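Local coordinates for chitin-binding type-4 domain-containing protein (Photorhabdus laumondii subsp. laumondii, PDB 6T5Z) that probably cleaves chitin oxidatively, as a copper-dependent lytic polysaccharide monooxygenase of family AA10, at residues A11-A16 / E20-C25; K29-S34 / G57-L62; K39-A44 / E96-K101; T118-E123 / T139-Y144. All coordinates share one frame; numbering follows the deposited sequence. Where two conformers were deposited one is given.

The four contacts illustrate how chemistry follows position in a β-sandwich with a long loop region between its first strands. Contacts 1 and 2 belong to that loop region and touch each other; contact 1 is the more buried and is closed by a disulfide and backbone bonds, while contact 2, partly buried, sets a carboxylate against an aromatic edge next to a copper-bound histidine. Contacts 3 and 4, also partly buried, belong to the sandwich, both centred on phenylalanine with a proline beside it. They touch through neighbouring strands, 92-99 and 121-126, with a backbone hydrogen bond from F120 N to Y97 O. Contact 1 lies across the chain's centre from contacts 3 and 4, and contact 2 from contact 4.

Contact 1: residues A11-A16 / E20-C25; sequences AFLCSA and EQNMDC
C14 and C25 meet through a disulfide that ties the short helix 10-14 to the loop after it, within the long loop region, often called L2, between the first strands of AA10 enzymes. SG of C14 and SG of C25 are 2.0 Å apart, with a torsion of -72° about the bond. In both cysteines SG is turned beside the backbone N and away from the carbonyl carbon (chi1 -68° in C14 and -58° in C25), and CB of C14 lies 3.5 Å from CB of C25. N22 fits alongside, its CB 3.7 Å from SG of C14, while its amide turns to L13, whose CB is 3.6 Å from ND2 of N22. Hydrogen bonds from outside hold that amide at both ends, ND2 to R10 O and OD1 to the backbone N of K71, which fixes its rotation. The backbones join too: N22 N gives a nearly straight bond to L13 O at 3.2 Å, although it reaches the oxygen from above the carbonyl plane, and E20 N bonds to S15 O at 3.1 Å. OG of S15 gives a hydrogen bond of 2.6 Å to F12 O, in the carbonyl plane and on a lone pair; F12 O also takes the S15 N-H, and OG of S15 takes a hydrogen bond from G18 N. A water oxygen lies 2.7 Å from both C14 O and N22 O and donates to each.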
loop_
_atom_site.group_PDB
_atom_site.type_symbol
_atom_site.label_atom_id
_atom_site.label_comp_id
_atom_site.label_asym_id
_atom_site.label_seq_id
_atom_site.Cartn_x
_atom_site.Cartn_y
_atom_site.Cartn_z
ATOM N N ALA A 11 -5.143 -3.077 -4.954
ATOM C CA ALA A 11 -5.078 -4.392 -5.584
ATOM C C ALA A 11 -6.113 -5.351 -5.008
ATOM O O ALA A 11 -6.725 -6.138 -5.753
ATOM C CB ALA A 11 -3.671 -4.974 -5.429
ATOM N N PHE A 12 -6.307 -5.327 -3.688
ATOM C CA PHE A 12 -7.306 -6.194 -3.078
ATOM C C PHE A 12 -8.689 -5.916 -3.647
ATOM O O PHE A 12 -9.438 -6.846 -3.967
ATOM C CB PHE A 12 -7.315 -6.019 -1.556
ATOM C CG PHE A 12 -8.494 -6.678 -0.890
ATOM C CD1 PHE A 12 -8.593 -8.065 -0.848
ATOM C CD2 PHE A 12 -9.526 -5.923 -0.358
ATOM C CE1 PHE A 12 -9.673 -8.681 -0.252
ATOM C CE2 PHE A 12 -10.622 -6.538 0.235
ATOM C CZ PHE A 12 -10.682 -7.921 0.298
ATOM N N LEU A 13 -9.036 -4.638 -3.797
ATOM C CA LEU A 13 -10.355 -4.287 -4.310
ATOM C C LEU A 13 -10.518 -4.675 -5.774
ATOM O O LEU A 13 -11.652 -4.821 -6.242
ATOM C CB LEU A 13 -10.606 -2.789 -4.123
ATOM C CG LEU A 13 -10.650 -2.313 -2.668
ATOM C CD1 LEU A 13 -10.879 -0.822 -2.632
ATOM C CD2 LEU A 13 -11.719 -3.035 -1.880
ATOM N N CYS A 14 -9.415 -4.858 -6.500
ATOM C CA CYS A 14 -9.489 -5.393 -7.856
ATOM C C CYS A 14 -9.878 -6.863 -7.872
ATOM O O CYS A 14 -10.403 -7.342 -8.881
ATOM C CB CYS A 14 -8.140 -5.247 -8.559
ATOM S SG CYS A 14 -7.582 -3.590 -8.956
ATOM N N SER A 15 -9.649 -7.585 -6.778
ATOM C CA SER A 15 -9.751 -9.034 -6.773
ATOM C C SER A 15 -11.193 -9.493 -6.566
ATOM O O SER A 15 -12.076 -8.733 -6.146
ATOM C CB SER A 15 -8.853 -9.630 -5.682
ATOM O OG SER A 15 -9.393 -9.372 -4.397
ATOM N N ALA A 16 -11.412 -10.780 -6.849
ATOM C CA ALA A 16 -12.716 -11.380 -6.604
ATOM C C ALA A 16 -13.100 -11.269 -5.137
ATOM O O ALA A 16 -14.237 -10.896 -4.813
ATOM C CB ALA A 16 -12.723 -12.840 -7.061
ATOM N N GLU A 20 -14.434 -6.875 -6.754
ATOM C CA GLU A 20 -14.213 -6.117 -7.983
ATOM C C GLU A 20 -14.735 -4.690 -7.859
ATOM O O GLU A 20 -15.345 -4.143 -8.781
ATOM C CB GLU A 20 -14.829 -6.837 -9.187
ATOM C CG GLU A 20 -14.219 -8.216 -9.452
ATOM C CD GLU A 20 -15.145 -9.360 -9.082
ATOM O OE1 GLU A 20 -16.154 -9.112 -8.386
ATOM O OE2 GLU A 20 -14.871 -10.510 -9.488
ATOM N N GLN A 21 -14.491 -4.084 -6.695
ATOM C CA GLN A 21 -14.836 -2.684 -6.502
ATOM C C GLN A 21 -13.949 -1.775 -7.340
ATOM O O GLN A 21 -14.356 -0.656 -7.669
ATOM C CB GLN A 21 -14.754 -2.332 -5.016
ATOM C CG GLN A 21 -15.692 -3.180 -4.164
ATOM C CD GLN A 21 -15.545 -2.922 -2.679
ATOM O OE1 GLN A 21 -15.848 -1.831 -2.193
ATOM N NE2 GLN A 21 -15.078 -3.930 -1.948
ATOM N N ASN A 22 -12.749 -2.231 -7.691
ATOM C CA ASN A 22 -11.954 -1.643 -8.757
ATOM C C ASN A 22 -12.024 -2.589 -9.938
ATOM O O ASN A 22 -11.955 -3.811 -9.770
ATOM C CB ASN A 22 -10.481 -1.446 -8.377
ATOM C CG ASN A 22 -10.269 -0.322 -7.389
ATOM O OD1 ASN A 22 -10.975 0.685 -7.409
ATOM N ND2 ASN A 22 -9.276 -0.492 -6.504
ATOM N N MET A 23 -12.141 -2.026 -11.130
ATOM C CA MET A 23 -12.175 -2.813 -12.349
ATOM C C MET A 23 -11.087 -2.348 -13.299
ATOM O O MET A 23 -10.454 -1.313 -13.095
ATOM C CB MET A 23 -13.540 -2.717 -13.023
ATOM C CG MET A 23 -14.616 -3.435 -12.260
ATOM S SD MET A 23 -16.103 -3.452 -13.243
ATOM C CE MET A 23 -15.498 -4.147 -14.784
ATOM N N ASP A 24 -10.909 -3.129 -14.363
ATOM C CA ASP A 24 -9.903 -2.863 -15.394
ATOM C C ASP A 24 -8.490 -2.815 -14.814
ATOM O O ASP A 24 -7.680 -1.956 -15.169
ATOM C CB ASP A 24 -10.229 -1.579 -16.163
ATOM C CG ASP A 24 -9.669 -1.589 -17.577
ATOM O OD1 ASP A 24 -9.243 -2.668 -18.044
ATOM O OD2 ASP A 24 -9.662 -0.517 -18.225
ATOM N N CYS A 25 -8.186 -3.795 -13.958
ATOM C CA CYS A 25 -6.917 -3.875 -13.246
ATOM C C CYS A 25 -5.927 -4.846 -13.876
ATOM O O CYS A 25 -4.819 -5.005 -13.348
ATOM C CB CYS A 25 -7.163 -4.301 -11.799
ATOM S SG CYS A 25 -8.251 -3.233 -10.846
HETATM O O HOH W 1 -11.545 -6.152 -11.078
#

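Contact 2: residues K29-S34 / G57-L62; sequences KYEPQS and GHFGAL. With CU (copper (II) ion), chain E.
E31 reaches across to the rim of F59, and its side chain can be traced outward one atom at a time. The bond from CA to CB is directed toward 57-62, and chi1 44° places CG between the backbone N and the carbonyl carbon, from where the chain runs out to F59. CG is 4.0 Å from CZ of F59 and CD is 4.1 Å from the same atom. Beyond CG the chain is extended, which carries the carboxylate to the ring edge: OE2 lies 3.3 Å from CZ of F59 and 3.7 Å from its CE1, near the ring plane, with the carboxylate turned 67° from the ring. Both segments belong to the L2 loop region of the AA10 fold, where a type I turn from E31 to S34 faces a 3-10 segment. The turn gives the ring a second oxygen at its edge, since S34 O is 3.5 Å from CE2 of F59. CD2 of H58 lies over one face of the F59 ring, 3.5 Å above its centre. Through ND1 the same imidazole binds a copper ion at 2.1 Å; this metal is distinct from the one held by H1 and H90. NE2 of H58 is 4.3 Å from OE2 of E31. S34 touches H1, a ligand of the other copper.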
loop_
_atom_site.group_PDB
_atom_site.type_symbol
_atom_site.label_atom_id
_atom_site.label_comp_id
_atom_site.label_asym_id
_atom_site.label_seq_id
_atom_site.Cartn_x
_atom_site.Cartn_y
_atom_site.Cartn_z
ATOM N N LYS A 29 -5.947 -8.330 -10.564
ATOM C CA LYS A 29 -7.173 -8.950 -10.076
ATOM C C LYS A 29 -6.933 -10.360 -9.555
ATOM O O LYS A 29 -7.526 -10.769 -8.550
ATOM C CB LYS A 29 -8.207 -8.979 -11.199
ATOM C CG LYS A 29 -9.425 -9.779 -10.843
ATOM C CD LYS A 29 -10.481 -9.667 -11.918
ATOM C CE LYS A 29 -11.649 -10.581 -11.630
ATOM N NZ LYS A 29 -12.657 -10.503 -12.734
ATOM N N TYR A 30 -6.044 -11.112 -10.209
ATOM C CA TYR A 30 -5.893 -12.530 -9.923
ATOM C C TYR A 30 -4.702 -12.843 -9.029
ATOM O O TYR A 30 -4.543 -13.995 -8.617
ATOM C CB TYR A 30 -5.782 -13.304 -11.234
ATOM C CG TYR A 30 -6.985 -13.046 -12.105
ATOM C CD1 TYR A 30 -8.211 -13.594 -11.788
ATOM C CD2 TYR A 30 -6.912 -12.199 -13.206
ATOM C CE1 TYR A 30 -9.330 -13.338 -12.562
ATOM C CE2 TYR A 30 -8.028 -11.931 -13.984
ATOM C CZ TYR A 30 -9.232 -12.516 -13.654
ATOM O OH TYR A 30 -10.369 -12.272 -14.402
ATOM N N GLU A 31 -3.872 -11.858 -8.706
ATOM C CA GLU A 31 -2.762 -12.069 -7.769
ATOM C C GLU A 31 -2.395 -10.766 -7.070
ATOM O O GLU A 31 -1.275 -10.248 -7.204
ATOM C CB GLU A 31 -1.573 -12.682 -8.488
ATOM C CG GLU A 31 -1.286 -12.067 -9.799
ATOM C CD GLU A 31 -0.249 -12.855 -10.531
ATOM O OE1 GLU A 31 -0.362 -14.099 -10.525
ATOM O OE2 GLU A 31 0.695 -12.242 -11.078
ATOM N N PRO A 32 -3.311 -10.239 -6.255
ATOM C CA PRO A 32 -3.006 -9.037 -5.465
ATOM C C PRO A 32 -1.898 -9.253 -4.461
ATOM O O PRO A 32 -1.378 -8.265 -3.932
ATOM C CB PRO A 32 -4.337 -8.744 -4.764
ATOM C CG PRO A 32 -4.995 -10.132 -4.665
ATOM C CD PRO A 32 -4.607 -10.850 -5.893
ATOM N N GLN A 33 -1.533 -10.506 -4.184
ATOM C CA GLN A 33 -0.479 -10.877 -3.242
ATOM C C GLN A 33 0.920 -10.763 -3.825
ATOM O O GLN A 33 1.901 -11.000 -3.094
ATOM C CB GLN A 33 -0.684 -12.323 -2.750
ATOM C CG GLN A 33 -0.395 -13.460 -3.789
ATOM C CD GLN A 33 -1.640 -13.849 -4.621
ATOM O OE1 GLN A 33 -2.577 -13.065 -4.742
ATOM N NE2 GLN A 33 -1.648 -15.069 -5.174
ATOM N N SER A 34 1.049 -10.368 -5.095
ATOM C CA SER A 34 2.278 -10.615 -5.844
ATOM C C SER A 34 3.016 -9.341 -6.236
ATOM O O SER A 34 3.850 -9.364 -7.150
ATOM C CB SER A 34 1.959 -11.446 -7.083
ATOM O OG SER A 34 1.493 -12.734 -6.711
ATOM N N GLY A 57 5.454 -4.634 -15.008
ATOM C CA GLY A 57 4.741 -4.121 -16.171
ATOM C C GLY A 57 3.288 -4.556 -16.250
ATOM O O GLY A 57 2.402 -3.746 -16.550
ATOM N N HIS A 58 3.013 -5.839 -15.986
ATOM C CA HIS A 58 1.643 -6.293 -16.185
ATOM C C HIS A 58 0.724 -5.938 -15.018
ATOM O O HIS A 58 -0.465 -6.271 -15.061
ATOM C CB HIS A 58 1.594 -7.799 -16.508
ATOM C CG HIS A 58 2.195 -8.703 -15.469
ATOM N ND1 HIS A 58 2.605 -9.985 -15.764
ATOM C CD2 HIS A 58 2.417 -8.537 -14.144
ATOM C CE1 HIS A 58 3.067 -10.566 -14.671
ATOM N NE2 HIS A 58 2.963 -9.708 -13.672
ATOM N N PHE A 59 1.234 -5.230 -14.009
ATOM C CA PHE A 59 0.415 -4.606 -12.982
ATOM C C PHE A 59 0.277 -3.097 -13.190
ATOM O O PHE A 59 -0.225 -2.404 -12.303
ATOM C CB PHE A 59 0.995 -4.885 -11.590
ATOM C CG PHE A 59 1.091 -6.358 -11.231
ATOM C CD1 PHE A 59 0.152 -7.279 -11.659
ATOM C CD2 PHE A 59 2.144 -6.805 -10.444
ATOM C CE1 PHE A 59 0.251 -8.613 -11.298
ATOM C CE2 PHE A 59 2.247 -8.151 -10.072
ATOM C CZ PHE A 59 1.310 -9.052 -10.506
ATOM N N GLY A 60 0.689 -2.589 -14.352
ATOM C CA GLY A 60 0.736 -1.164 -14.636
ATOM C C GLY A 60 -0.602 -0.445 -14.619
ATOM O O GLY A 60 -0.624 0.783 -14.484
ATOM N N ALA A 61 -1.719 -1.173 -14.741
ATOM C CA ALA A 61 -3.017 -0.509 -14.597
ATOM C C ALA A 61 -3.118 0.241 -13.275
ATOM O O ALA A 61 -3.789 1.274 -13.196
ATOM C CB ALA A 61 -4.156 -1.521 -14.714
ATOM N N LEU A 62 -2.452 -0.252 -12.233
ATOM C CA LEU A 62 -2.525 0.401 -10.934
ATOM C C LEU A 62 -1.845 1.764 -10.918
ATOM O O LEU A 62 -2.062 2.533 -9.979
ATOM C CB LEU A 62 -1.890 -0.479 -9.852
ATOM C CG LEU A 62 -2.549 -1.839 -9.632
ATOM C CD1 LEU A 62 -1.853 -2.590 -8.503
ATOM C CD2 LEU A 62 -4.033 -1.668 -9.334
HETATM CU CU CU E . 2.504 -10.575 -17.805
#

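Contact 3: residues K39-A44 / E96-K101; sequences KGFPQA and EYFITK
F41 and F98 form a T-shaped pair on the β-sandwich of the AA10 fold, joining the loop after strand 36-38 to strand 92-99. The edge of F41 is turned to the face of F98, with ring centroids 5.2 Å apart and planes at 85°. CD2 of F41 does the touching: it is 3.9 Å from CE2 of F98 and stands off-centre, toward the rim of that ring. The torsions account for the meeting. With CG opposite the backbone N (chi1 -176°), the ring of F41 is carried toward F98. CG of F98 lies beside its own backbone N, anti to the carbonyl carbon (chi1 -62°), and one face of its ring is met by CD2 of F41. The two side chains run past one another in opposite senses. P42 follows through a cis peptide bond and adds a second apolar touch, its CD lying 4.0 Å from CZ of F98. Outside the pair, F41 also packs on L151 and Y164 of neighbouring strands, and R112 bonds to the carbonyls of P42 and A44, holding the loop. CB of P42 lies 3.8 Å above the centre of the F41 ring.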
loop_
_atom_site.group_PDB
_atom_site.type_symbol
_atom_site.label_atom_id
_atom_site.label_comp_id
_atom_site.label_asym_id
_atom_site.label_seq_id
_atom_site.Cartn_x
_atom_site.Cartn_y
_atom_site.Cartn_z
ATOM N N LYS A 39 13.381 -3.905 -1.909
ATOM C CA LYS A 39 13.068 -3.206 -0.669
ATOM C C LYS A 39 13.712 -1.820 -0.671
ATOM O O LYS A 39 14.437 -1.437 -1.595
ATOM C CB LYS A 39 13.539 -4.017 0.542
ATOM C CG LYS A 39 15.064 -4.196 0.622
ATOM C CD LYS A 39 15.520 -4.961 1.860
ATOM C CE LYS A 39 15.106 -6.425 1.811
ATOM N NZ LYS A 39 15.802 -7.211 2.889
ATOM N N GLY A 40 13.443 -1.052 0.377
ATOM C CA GLY A 40 14.184 0.169 0.623
ATOM C C GLY A 40 13.560 1.452 0.112
ATOM O O GLY A 40 14.259 2.467 0.032
ATOM N N PHE A 41 12.285 1.438 -0.265
ATOM C CA PHE A 41 11.597 2.679 -0.569
ATOM C C PHE A 41 11.709 3.663 0.604
ATOM O O PHE A 41 11.528 3.264 1.747
ATOM C CB PHE A 41 10.125 2.384 -0.889
ATOM C CG PHE A 41 9.355 3.585 -1.311
ATOM C CD1 PHE A 41 9.276 3.940 -2.651
ATOM C CD2 PHE A 41 8.712 4.371 -0.369
ATOM C CE1 PHE A 41 8.565 5.060 -3.037
ATOM C CE2 PHE A 41 8.005 5.485 -0.749
ATOM C CZ PHE A 41 7.928 5.831 -2.089
ATOM N N PRO A 42 11.978 4.952 0.332
ATOM C CA PRO A 42 12.141 5.612 -0.974
ATOM C C PRO A 42 13.573 5.703 -1.515
ATOM O O PRO A 42 13.760 6.192 -2.633
ATOM C CB PRO A 42 11.612 7.019 -0.700
ATOM C CG PRO A 42 12.042 7.267 0.716
ATOM C CD PRO A 42 11.815 5.938 1.415
ATOM N N GLN A 43 14.566 5.275 -0.733
ATOM C CA GLN A 43 15.950 5.353 -1.206
ATOM C C GLN A 43 16.193 4.395 -2.365
ATOM O O GLN A 43 17.071 4.641 -3.199
ATOM C CB GLN A 43 16.922 5.064 -0.057
ATOM C CG GLN A 43 16.933 6.116 1.051
ATOM C CD GLN A 43 15.730 6.055 1.989
ATOM O OE1 GLN A 43 15.197 4.971 2.285
ATOM N NE2 GLN A 43 15.296 7.228 2.470
ATOM N N ALA A 44 15.436 3.306 -2.428
ATOM C CA ALA A 44 15.455 2.388 -3.563
ATOM C C ALA A 44 14.016 1.952 -3.823
ATOM O O ALA A 44 13.056 2.620 -3.419
ATOM C CB ALA A 44 16.392 1.197 -3.312
ATOM N N GLU A 96 5.652 -1.207 7.344
ATOM C CA GLU A 96 5.714 0.242 7.465
ATOM C C GLU A 96 4.744 0.885 6.488
ATOM O O GLU A 96 4.317 0.268 5.503
ATOM C CB GLU A 96 7.134 0.766 7.236
ATOM C CG GLU A 96 7.621 0.587 5.828
ATOM C CD GLU A 96 8.999 1.215 5.590
ATOM O OE1 GLU A 96 9.600 1.763 6.537
ATOM O OE2 GLU A 96 9.469 1.144 4.441
ATOM N N TYR A 97 4.391 2.140 6.779
ATOM C CA TYR A 97 3.309 2.827 6.076
ATOM C C TYR A 97 3.709 4.267 5.798
ATOM O O TYR A 97 4.182 4.967 6.701
ATOM C CB TYR A 97 2.006 2.758 6.895
ATOM C CG TYR A 97 1.602 1.323 7.099
ATOM C CD1 TYR A 97 2.071 0.591 8.186
ATOM C CD2 TYR A 97 0.775 0.683 6.175
ATOM C CE1 TYR A 97 1.734 -0.755 8.349
ATOM C CE2 TYR A 97 0.433 -0.639 6.331
ATOM C CZ TYR A 97 0.917 -1.357 7.406
ATOM O OH TYR A 97 0.552 -2.677 7.548
ATOM N N PHE A 98 3.542 4.681 4.542
ATOM C CA PHE A 98 3.738 6.042 4.075
ATOM C C PHE A 98 2.383 6.625 3.682
ATOM O O PHE A 98 1.457 5.894 3.334
ATOM C CB PHE A 98 4.676 6.070 2.862
ATOM C CG PHE A 98 6.067 5.568 3.143
ATOM C CD1 PHE A 98 7.096 6.465 3.380
ATOM C CD2 PHE A 98 6.358 4.197 3.133
ATOM C CE1 PHE A 98 8.398 6.021 3.628
ATOM C CE2 PHE A 98 7.651 3.747 3.380
ATOM C CZ PHE A 98 8.674 4.664 3.624
ATOM N N ILE A 99 2.267 7.948 3.698
ATOM C CA ILE A 99 1.046 8.570 3.201
ATOM C C ILE A 99 1.411 9.729 2.285
ATOM O O ILE A 99 2.488 10.322 2.397
ATOM C CB ILE A 99 0.111 9.011 4.352
ATOM C CG1 ILE A 99 -1.295 9.332 3.818
ATOM C CG2 ILE A 99 0.706 10.184 5.141
ATOM C CD1 ILE A 99 -2.327 9.440 4.915
ATOM N N THR A 100 0.515 10.016 1.338
ATOM C CA THR A 100 0.710 11.154 0.453
ATOM C C THR A 100 0.822 12.439 1.264
ATOM O O THR A 100 0.255 12.565 2.355
ATOM C CB THR A 100 -0.454 11.266 -0.543
ATOM O OG1 THR A 100 -1.696 10.963 0.116
ATOM C CG2 THR A 100 -0.254 10.294 -1.698
ATOM N N LYS A 101 1.582 13.392 0.727
ATOM C CA LYS A 101 1.741 14.692 1.362
ATOM C C LYS A 101 0.426 15.457 1.376
ATOM O O LYS A 101 -0.430 15.283 0.502
ATOM C CB LYS A 101 2.776 15.536 0.619
ATOM C CG LYS A 101 4.215 15.141 0.820
ATOM C CD LYS A 101 5.126 15.977 -0.082
ATOM C CE LYS A 101 6.591 15.659 0.170
ATOM N NZ LYS A 101 7.473 16.101 -0.945
#

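Contact 4: residues T118-E123 / T139-Y144; sequences TPFCFE and TLPEGY
F120 and P141 are the closest backbone pair, their CA atoms 6.7 Å apart where the lead-in to strand 121-126 passes the loop after strand 133-139. The place is the margin of the β-sandwich: F120 and C121 both face Y97 of strand 92-99, a classic beta bulge, while the loop leaves the opposing sheet. The bulge residue F120 carries the contact. Its bond from CA to CB is directed toward 139-144, and chi1 67° places CG between the backbone N and the carbonyl carbon. Nearest the backbone, CB of F120 lies 3.9 Å from CG of P141, the two side chains crossing at about a right angle. Farther along the ring, CD1 of F120 comes 3.3 Å from T139 O, an approach oblique to the ring, and CZ of F120 meets CD2 of L140 at 4.1 Å. F120 and L140 lie side by side and point the same way. Beyond the two segments F120 touches side chains of both sheets, Y97 of one and F82 of the other, and L140 packs on I80. C121 adds a covalent tie to the strand leading into the loop through its disulfide with C138. A water completes the link, its oxygen 2.9 Å from both F120 O, to which it donates, and T139 N, from which it accepts.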
loop_
_atom_site.group_PDB
_atom_site.type_symbol
_atom_site.label_atom_id
_atom_site.label_comp_id
_atom_site.label_asym_id
_atom_site.label_seq_id
_atom_site.Cartn_x
_atom_site.Cartn_y
_atom_site.Cartn_z
ATOM N N THR A 118 9.266 9.925 5.009
ATOM C CA THR A 118 9.447 8.906 6.024
ATOM C C THR A 118 8.094 8.310 6.375
ATOM O O THR A 118 7.054 8.942 6.151
ATOM C CB THR A 118 10.105 9.483 7.285
ATOM O OG1 THR A 118 9.290 10.543 7.791
ATOM C CG2 THR A 118 11.506 9.996 6.977
ATOM N N PRO A 119 8.068 7.082 6.890
ATOM C CA PRO A 119 6.791 6.450 7.223
ATOM C C PRO A 119 6.144 7.105 8.430
ATOM O O PRO A 119 6.828 7.594 9.332
ATOM C CB PRO A 119 7.193 5.005 7.543
ATOM C CG PRO A 119 8.588 5.125 8.052
ATOM C CD PRO A 119 9.206 6.178 7.158
ATOM N N PHE A 120 4.805 7.076 8.464
ATOM C CA PHE A 120 4.118 7.503 9.678
ATOM C C PHE A 120 3.887 6.356 10.650
ATOM O O PHE A 120 3.402 6.594 11.759
ATOM C CB PHE A 120 2.771 8.166 9.353
ATOM C CG PHE A 120 1.741 7.226 8.775
ATOM C CD1 PHE A 120 0.873 6.512 9.596
ATOM C CD2 PHE A 120 1.636 7.074 7.405
ATOM C CE1 PHE A 120 -0.088 5.664 9.052
ATOM C CE2 PHE A 120 0.676 6.235 6.844
ATOM C CZ PHE A 120 -0.173 5.516 7.670
ATOM N N CYS A 121 4.211 5.126 10.262
ATOM C CA CYS A 121 3.994 3.983 11.133
ATOM C C CYS A 121 5.008 2.911 10.759
ATOM O O CYS A 121 5.243 2.663 9.575
ATOM C CB CYS A 121 2.549 3.468 11.007
ATOM S SG CYS A 121 2.143 2.085 12.097
ATOM N N PHE A 122 5.621 2.292 11.771
ATOM C CA PHE A 122 6.705 1.341 11.534
ATOM C C PHE A 122 6.695 0.303 12.641
ATOM O O PHE A 122 6.791 0.657 13.819
ATOM C CB PHE A 122 8.063 2.061 11.496
ATOM C CG PHE A 122 9.223 1.164 11.160
ATOM C CD1 PHE A 122 9.897 0.472 12.159
ATOM C CD2 PHE A 122 9.683 1.058 9.851
ATOM C CE1 PHE A 122 10.974 -0.362 11.843
ATOM C CE2 PHE A 122 10.758 0.239 9.543
ATOM C CZ PHE A 122 11.408 -0.463 10.539
ATOM N N GLU A 123 6.608 -0.970 12.265
ATOM C CA GLU A 123 6.653 -2.069 13.221
ATOM C C GLU A 123 7.787 -3.012 12.843
ATOM O O GLU A 123 7.767 -3.620 11.767
ATOM C CB GLU A 123 5.315 -2.805 13.279
ATOM C CG GLU A 123 5.292 -3.899 14.337
ATOM C CD GLU A 123 3.904 -4.479 14.575
ATOM O OE1 GLU A 123 2.891 -3.823 14.214
ATOM O OE2 GLU A 123 3.835 -5.596 15.135
ATOM N N THR A 139 -1.176 5.320 13.799
ATOM C CA THR A 139 -1.872 6.585 13.986
ATOM C C THR A 139 -1.534 7.480 12.808
ATOM O O THR A 139 -0.359 7.634 12.469
ATOM C CB THR A 139 -1.477 7.269 15.299
ATOM O OG1 THR A 139 -1.697 6.371 16.392
ATOM C CG2 THR A 139 -2.339 8.520 15.520
ATOM N N LEU A 140 -2.560 8.053 12.181
ATOM C CA LEU A 140 -2.349 8.958 11.059
ATOM C C LEU A 140 -1.726 10.271 11.534
ATOM O O LEU A 140 -1.904 10.667 12.688
ATOM C CB LEU A 140 -3.672 9.245 10.351
ATOM C CG LEU A 140 -4.244 8.068 9.564
ATOM C CD1 LEU A 140 -5.712 8.315 9.212
ATOM C CD2 LEU A 140 -3.425 7.900 8.294
ATOM N N PRO A 141 -0.978 10.958 10.666
ATOM C CA PRO A 141 -0.429 12.262 11.050
ATOM C C PRO A 141 -1.549 13.263 11.247
ATOM O O PRO A 141 -2.661 13.094 10.743
ATOM C CB PRO A 141 0.457 12.650 9.860
ATOM C CG PRO A 141 0.656 11.404 9.080
ATOM C CD PRO A 141 -0.572 10.580 9.301
ATOM N N GLU A 142 -1.244 14.322 11.989
ATOM C CA GLU A 142 -2.266 15.317 12.274
ATOM C C GLU A 142 -2.585 16.139 11.033
ATOM O O GLU A 142 -1.749 16.321 10.140
ATOM C CB GLU A 142 -1.828 16.234 13.415
ATOM C CG GLU A 142 -1.618 15.510 14.736
ATOM N N GLY A 143 -3.818 16.640 10.984
ATOM C CA GLY A 143 -4.206 17.553 9.931
ATOM C C GLY A 143 -4.586 16.908 8.624
ATOM O O GLY A 143 -4.682 17.601 7.608
ATOM N N TYR A 144 -4.809 15.604 8.607
ATOM C CA TYR A 144 -5.129 14.940 7.355
ATOM C C TYR A 144 -6.630 14.858 7.136
ATOM O O TYR A 144 -7.407 14.587 8.060
ATOM C CB TYR A 144 -4.517 13.545 7.290
ATOM C CG TYR A 144 -3.174 13.574 6.609
ATOM C CD1 TYR A 144 -3.027 13.127 5.297
ATOM C CD2 TYR A 144 -2.065 14.116 7.253
ATOM C CE1 TYR A 144 -1.795 13.167 4.658
ATOM C CE2 TYR A 144 -0.832 14.164 6.623
ATOM C CZ TYR A 144 -0.700 13.691 5.331
ATOM O OH TYR A 144 0.522 13.735 4.712
HETATM O O HOH W 2 1.671 5.465 13.732
#